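Local coordinates for transaminase (Bacillus megaterium, PDB 5G0A) that catalyses the S-selective, pyridoxal-5'-phosphate-dependent transfer of amino groups as an omega-transaminase of the class-III aminotransferase family, at the interface of chains A and B and the interface of chains A and C. Residues are numbered along the deposited sequence; one frame, centred on the assembly and turned at random. Chains: chain A/B/C, Transaminase.

Contact 1: the interface of chains A and B. Residues chain A 145, 192-193, 197-198, 214, 218; chain B 193, 198, 214, 218.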
# COMPACT_ATOMS: atom_id res chain seq x y z
N GLU A 145 0.98 8.09 -18.19
CA GLU A 145 1.27 6.92 -19.02
C GLU A 145 2.53 7.17 -19.86
O GLU A 145 2.64 8.21 -20.53
CB GLU A 145 0.08 6.57 -19.96
CG GLU A 145 0.26 5.15 -20.53
CD GLU A 145 -0.76 4.64 -21.54
OE1 GLU A 145 -1.61 5.43 -22.03
OE2 GLU A 145 -0.69 3.43 -21.85
N ALA A 192 -2.09 9.49 -14.93
CA ALA A 192 -2.88 10.30 -15.86
C ALA A 192 -2.55 9.93 -17.31
O ALA A 192 -1.55 9.28 -17.59
CB ALA A 192 -2.60 11.79 -15.59
N PRO A 193 -3.42 10.32 -18.27
CA PRO A 193 -3.18 10.01 -19.69
C PRO A 193 -1.92 10.66 -20.24
O PRO A 193 -1.49 11.71 -19.75
CB PRO A 193 -4.37 10.67 -20.40
CG PRO A 193 -5.39 10.93 -19.36
CD PRO A 193 -4.71 10.99 -18.02
N MET A 197 -3.56 12.28 -25.79
CA MET A 197 -4.32 11.13 -25.26
C MET A 197 -5.13 10.44 -26.34
O MET A 197 -4.99 9.24 -26.59
CB MET A 197 -5.25 11.58 -24.13
CG MET A 197 -6.11 10.47 -23.53
SD MET A 197 -7.34 11.09 -22.36
CE MET A 197 -7.89 9.55 -21.63
N PHE A 198 -6.00 11.23 -26.96
CA PHE A 198 -6.74 10.83 -28.13
C PHE A 198 -6.82 12.09 -28.98
O PHE A 198 -6.97 13.20 -28.45
CB PHE A 198 -8.16 10.34 -27.77
CG PHE A 198 -8.18 9.03 -27.02
CD1 PHE A 198 -7.65 7.88 -27.59
CD2 PHE A 198 -8.76 8.94 -25.76
CE1 PHE A 198 -7.68 6.67 -26.90
CE2 PHE A 198 -8.80 7.73 -25.08
CZ PHE A 198 -8.26 6.60 -25.65
N LEU A 214 -7.92 17.65 -23.84
CA LEU A 214 -8.50 16.46 -23.21
C LEU A 214 -7.60 15.81 -22.13
O LEU A 214 -8.07 15.47 -21.07
CB LEU A 214 -8.89 15.41 -24.28
CG LEU A 214 -9.24 13.98 -23.82
CD1 LEU A 214 -10.39 14.01 -22.81
CD2 LEU A 214 -9.58 13.07 -24.99
N TYR A 218 -8.78 15.70 -18.26
CA TYR A 218 -8.92 14.42 -17.56
C TYR A 218 -8.01 14.33 -16.30
O TYR A 218 -8.40 13.78 -15.25
CB TYR A 218 -8.61 13.27 -18.52
CG TYR A 218 -8.97 11.94 -17.91
CD1 TYR A 218 -10.28 11.47 -17.94
CD2 TYR A 218 -8.01 11.18 -17.24
CE1 TYR A 218 -10.62 10.26 -17.35
CE2 TYR A 218 -8.33 9.98 -16.66
CZ TYR A 218 -9.63 9.52 -16.72
OH TYR A 218 -9.92 8.32 -16.12
N PRO B 193 -11.72 5.70 -16.82
CA PRO B 193 -12.68 6.78 -17.03
C PRO B 193 -14.13 6.33 -16.90
O PRO B 193 -14.47 5.17 -17.19
CB PRO B 193 -12.42 7.19 -18.49
CG PRO B 193 -11.05 6.71 -18.80
CD PRO B 193 -10.90 5.44 -18.02
N PHE B 198 -15.61 11.71 -22.41
CA PHE B 198 -15.35 11.71 -23.85
C PHE B 198 -16.65 11.93 -24.64
O PHE B 198 -17.13 11.04 -25.36
CB PHE B 198 -14.62 10.42 -24.32
CG PHE B 198 -13.40 10.08 -23.50
CD1 PHE B 198 -12.25 10.85 -23.59
CD2 PHE B 198 -13.40 8.99 -22.65
CE1 PHE B 198 -11.12 10.54 -22.84
CE2 PHE B 198 -12.28 8.66 -21.90
CZ PHE B 198 -11.14 9.44 -21.99
N LEU B 214 -13.86 5.76 -26.62
CA LEU B 214 -12.60 6.25 -26.05
C LEU B 214 -12.45 5.87 -24.57
O LEU B 214 -11.34 5.66 -24.11
CB LEU B 214 -12.44 7.77 -26.24
CG LEU B 214 -12.31 8.29 -27.68
CD1 LEU B 214 -12.03 9.79 -27.72
CD2 LEU B 214 -11.22 7.53 -28.42
N TYR B 218 -9.23 3.65 -23.54
CA TYR B 218 -8.32 4.08 -22.50
C TYR B 218 -8.21 3.07 -21.33
O TYR B 218 -7.12 2.83 -20.81
CB TYR B 218 -8.65 5.48 -21.99
CG TYR B 218 -7.54 5.96 -21.11
CD1 TYR B 218 -6.25 6.12 -21.62
CD2 TYR B 218 -7.73 6.15 -19.74
CE1 TYR B 218 -5.20 6.50 -20.80
CE2 TYR B 218 -6.69 6.55 -18.92
CZ TYR B 218 -5.43 6.72 -19.46
OH TYR B 218 -4.37 7.09 -18.66
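A:Met197 and B:Phe198 meet end to end, the methionine methyl CE standing 3.3 Å from CZ of the phenylalanine while the sulfur SD lies at the ring edge. They belong to an apolar patch of a two-fold symmetric interface between two copies of the transaminase, which may or may not be a biological one. The methionine chain can reach this far because CG is anti to the backbone N (chi1 179°) and the rest is extended. The same methyl serves a second ring: CE sits over one face of B:Tyr218, 3.8 Å from the ring centroid and displaced toward the CG rim. An unbranched, polarisable thioether suits a place where sulfur meets the edge of B:Phe198 and the methyl lies over the face of B:Tyr218.

A:Phe198 runs antiparallel alongside B:Leu214, and one of its faces takes the methyl CD2 of B:Leu214 over its centre, 3.7 Å from the centroid. The backbone amide N of B:Tyr218 lies at the edge of this ring. On the other flank B:Phe198 lies crosswise to A:Leu214; the leucine methyl CD1 is 3.5 Å from CE1, and CD2 lies in the ring plane at the edge. Branched leucines fit here because each offers methyls to an aromatic ring of the partner chain. The two copies of Leu214 nonetheless take different first torsions: CG of B:Leu214 is anti to its carbonyl carbon, that of A:Leu214 anti to its backbone N (chi1 167°).

Outside this apolar centre the two tyrosines of helix 214-226 reach across to prolines of the other chain, nearly perpendicular to them, rigid ring against rigid ring. In the second shell, CB of B:Leu214 lies over one face of B:Phe198 in its own chain, toward the rim, and probably limits the turning of the ring. The phenol oxygen OH of A:Tyr218 ends 3.3 Å from the pyrrolidine CG of B:Pro193.

Contact 2: the interface of chains A and C. Residues chain A 81-82, 92; chain C 6, 8, 10, 36-39.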
# COMPACT_ATOMS: atom_id res chain seq x y z
N ARG A 81 43.33 17.50 -4.24
CA ARG A 81 42.84 18.04 -2.97
C ARG A 81 42.00 17.02 -2.21
O ARG A 81 42.04 16.96 -0.99
CB ARG A 81 42.03 19.30 -3.22
CG ARG A 81 42.87 20.52 -3.63
CD ARG A 81 41.99 21.69 -4.04
NE ARG A 81 40.97 22.02 -3.05
CZ ARG A 81 39.83 22.68 -3.32
NH1 ARG A 81 39.57 23.13 -4.55
NH2 ARG A 81 38.97 22.92 -2.34
N TYR A 82 41.25 16.21 -2.94
CA TYR A 82 40.29 15.28 -2.32
C TYR A 82 40.53 13.87 -2.87
O TYR A 82 41.14 13.72 -3.92
CB TYR A 82 38.84 15.73 -2.61
CG TYR A 82 38.44 17.10 -2.09
CD1 TYR A 82 38.16 17.33 -0.73
CD2 TYR A 82 38.34 18.18 -2.96
CE1 TYR A 82 37.79 18.60 -0.27
CE2 TYR A 82 37.95 19.44 -2.53
CZ TYR A 82 37.70 19.65 -1.19
OH TYR A 82 37.34 20.89 -0.78
N ASP A 92 34.20 24.33 -1.95
CA ASP A 92 34.07 25.31 -3.01
C ASP A 92 33.36 24.68 -4.21
O ASP A 92 32.47 25.31 -4.78
CB ASP A 92 35.47 25.85 -3.40
CG ASP A 92 36.41 24.76 -3.87
OD1 ASP A 92 36.44 23.66 -3.28
OD2 ASP A 92 37.15 25.00 -4.85
N GLN C 6 44.96 28.94 -7.12
CA GLN C 6 43.56 28.52 -7.14
C GLN C 6 42.69 29.63 -6.54
O GLN C 6 42.83 29.96 -5.36
CB GLN C 6 43.35 27.15 -6.47
CG GLN C 6 43.50 27.08 -4.95
CD GLN C 6 43.38 25.66 -4.41
OE1 GLN C 6 43.75 24.70 -5.08
NE2 GLN C 6 42.87 25.52 -3.17
N ILE C 8 39.95 30.93 -4.88
CA ILE C 8 38.83 30.60 -4.00
C ILE C 8 38.64 31.66 -2.93
O ILE C 8 39.49 31.83 -2.06
CB ILE C 8 38.98 29.22 -3.31
CG1 ILE C 8 39.30 28.12 -4.33
CG2 ILE C 8 37.72 28.89 -2.50
CD1 ILE C 8 39.70 26.78 -3.72
N TRP C 10 36.74 31.91 0.12
CA TRP C 10 36.03 30.99 1.01
C TRP C 10 34.87 31.63 1.76
O TRP C 10 33.89 30.95 2.11
CB TRP C 10 37.01 30.26 1.95
CG TRP C 10 37.83 29.18 1.27
CD1 TRP C 10 39.12 29.28 0.83
CD2 TRP C 10 37.39 27.85 0.95
NE1 TRP C 10 39.52 28.08 0.26
CE2 TRP C 10 38.48 27.19 0.33
CE3 TRP C 10 36.20 27.15 1.15
CZ2 TRP C 10 38.41 25.85 -0.11
CZ3 TRP C 10 36.13 25.80 0.73
CH2 TRP C 10 37.22 25.18 0.10
N ILE C 36 35.85 22.47 4.21
CA ILE C 36 37.01 21.59 4.14
C ILE C 36 37.67 21.76 2.78
O ILE C 36 37.07 21.47 1.74
CB ILE C 36 36.62 20.12 4.38
CG1 ILE C 36 35.92 19.98 5.75
CG2 ILE C 36 37.84 19.20 4.24
CD1 ILE C 36 36.79 20.39 6.95
N GLU C 37 38.91 22.26 2.80
CA GLU C 37 39.67 22.54 1.55
C GLU C 37 40.34 21.32 0.93
O GLU C 37 40.50 21.24 -0.29
CB GLU C 37 40.70 23.67 1.82
CG GLU C 37 41.59 24.06 0.61
CD GLU C 37 42.81 23.17 0.44
OE1 GLU C 37 43.36 22.67 1.44
OE2 GLU C 37 43.25 22.95 -0.72
N SER C 38 40.77 20.38 1.76
CA SER C 38 41.46 19.18 1.27
C SER C 38 41.47 18.16 2.38
O SER C 38 41.11 18.46 3.52
CB SER C 38 42.89 19.49 0.74
OG SER C 38 43.70 20.02 1.79
N THR C 39 41.86 16.94 2.03
CA THR C 39 41.97 15.88 3.03
C THR C 39 43.24 15.09 2.78
O THR C 39 43.83 15.15 1.69
CB THR C 39 40.78 14.91 2.93
OG1 THR C 39 40.82 14.28 1.64
CG2 THR C 39 39.46 15.65 3.10
O HOH W 1 41.59 23.93 -6.64
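The loop that follows helix 69-78 meets the start of strand 38-40 of the partner, with A:Arg81 as its hub against C:Glu37. The patch belongs to a two-fold interface of two copies; class-III aminotransferases work as dimers, so it may be part of that dimer. The guanidinium grips the backbone O of C:Glu37 side-on: NE bonds to it at 2.9 Å, nearly along the C=O axis, and NH2 gives that oxygen a second bond, tilted 15° from the carbonyl plane. The chain bends at chi3 (52°), turning this NE/NH2 edge onto the carbonyl. The carboxylate of C:Glu37 lies almost parallel to the guanidinium, its OE2 in a salt bridge 3.4 Å from NE, and its OE1 accepts a bond from the hydroxyl OG of C:Ser38.

Within chain A the end of the guanidinium holds A:Asp92, NH1 to OD2 on the syn side and NH2 to OD1 at 2.8 Å from above the carboxylate plane. Arginine suits this place because its planar N-H groups can serve a carbonyl and a carboxylate together. This salt bridge to A:Asp92 probably fixes the rotation of the guanidinium and balances its charge. An alanine in place of A:Arg81 would probably leave the C:Glu37 carbonyl without two donors and A:Asp92 without its counter-charge.

CE2 of the A:Tyr82 ring lies over one guanidinium face, toward its rim, and OH donates to the backbone O of C:Ile36 at 2.6 Å, in the carbonyl plane. CD1 of C:Ile8 lies against A:Asp92 OD2, with NH1 beyond, and C:Trp10 stands nearly perpendicular to the guanidinium.

In the fold, A:Asp92 begins helix 92-105, C:Trp10 begins helix 10-20, and the amide N of C:Thr39 fastens strand 38-40 to the backbone O of A:Arg81.

About 53 Å separates the C-alpha centres of contact 1 and contact 2, and the two share no residue. Chain A belongs to both, meeting chain B through the region around helix 214-226 and chain C through the loop between helices 69-78 and 92-105, against the partner's N-terminal segment and the start of strand 38-40. Contact 1 is apolar, whereas contact 2 is built on charge and backbone hydrogen bonds. Each belongs to a separate two-fold interface, so together they let one chain bridge two neighbours in the deposited assembly of four copies, which may not be the form in solution.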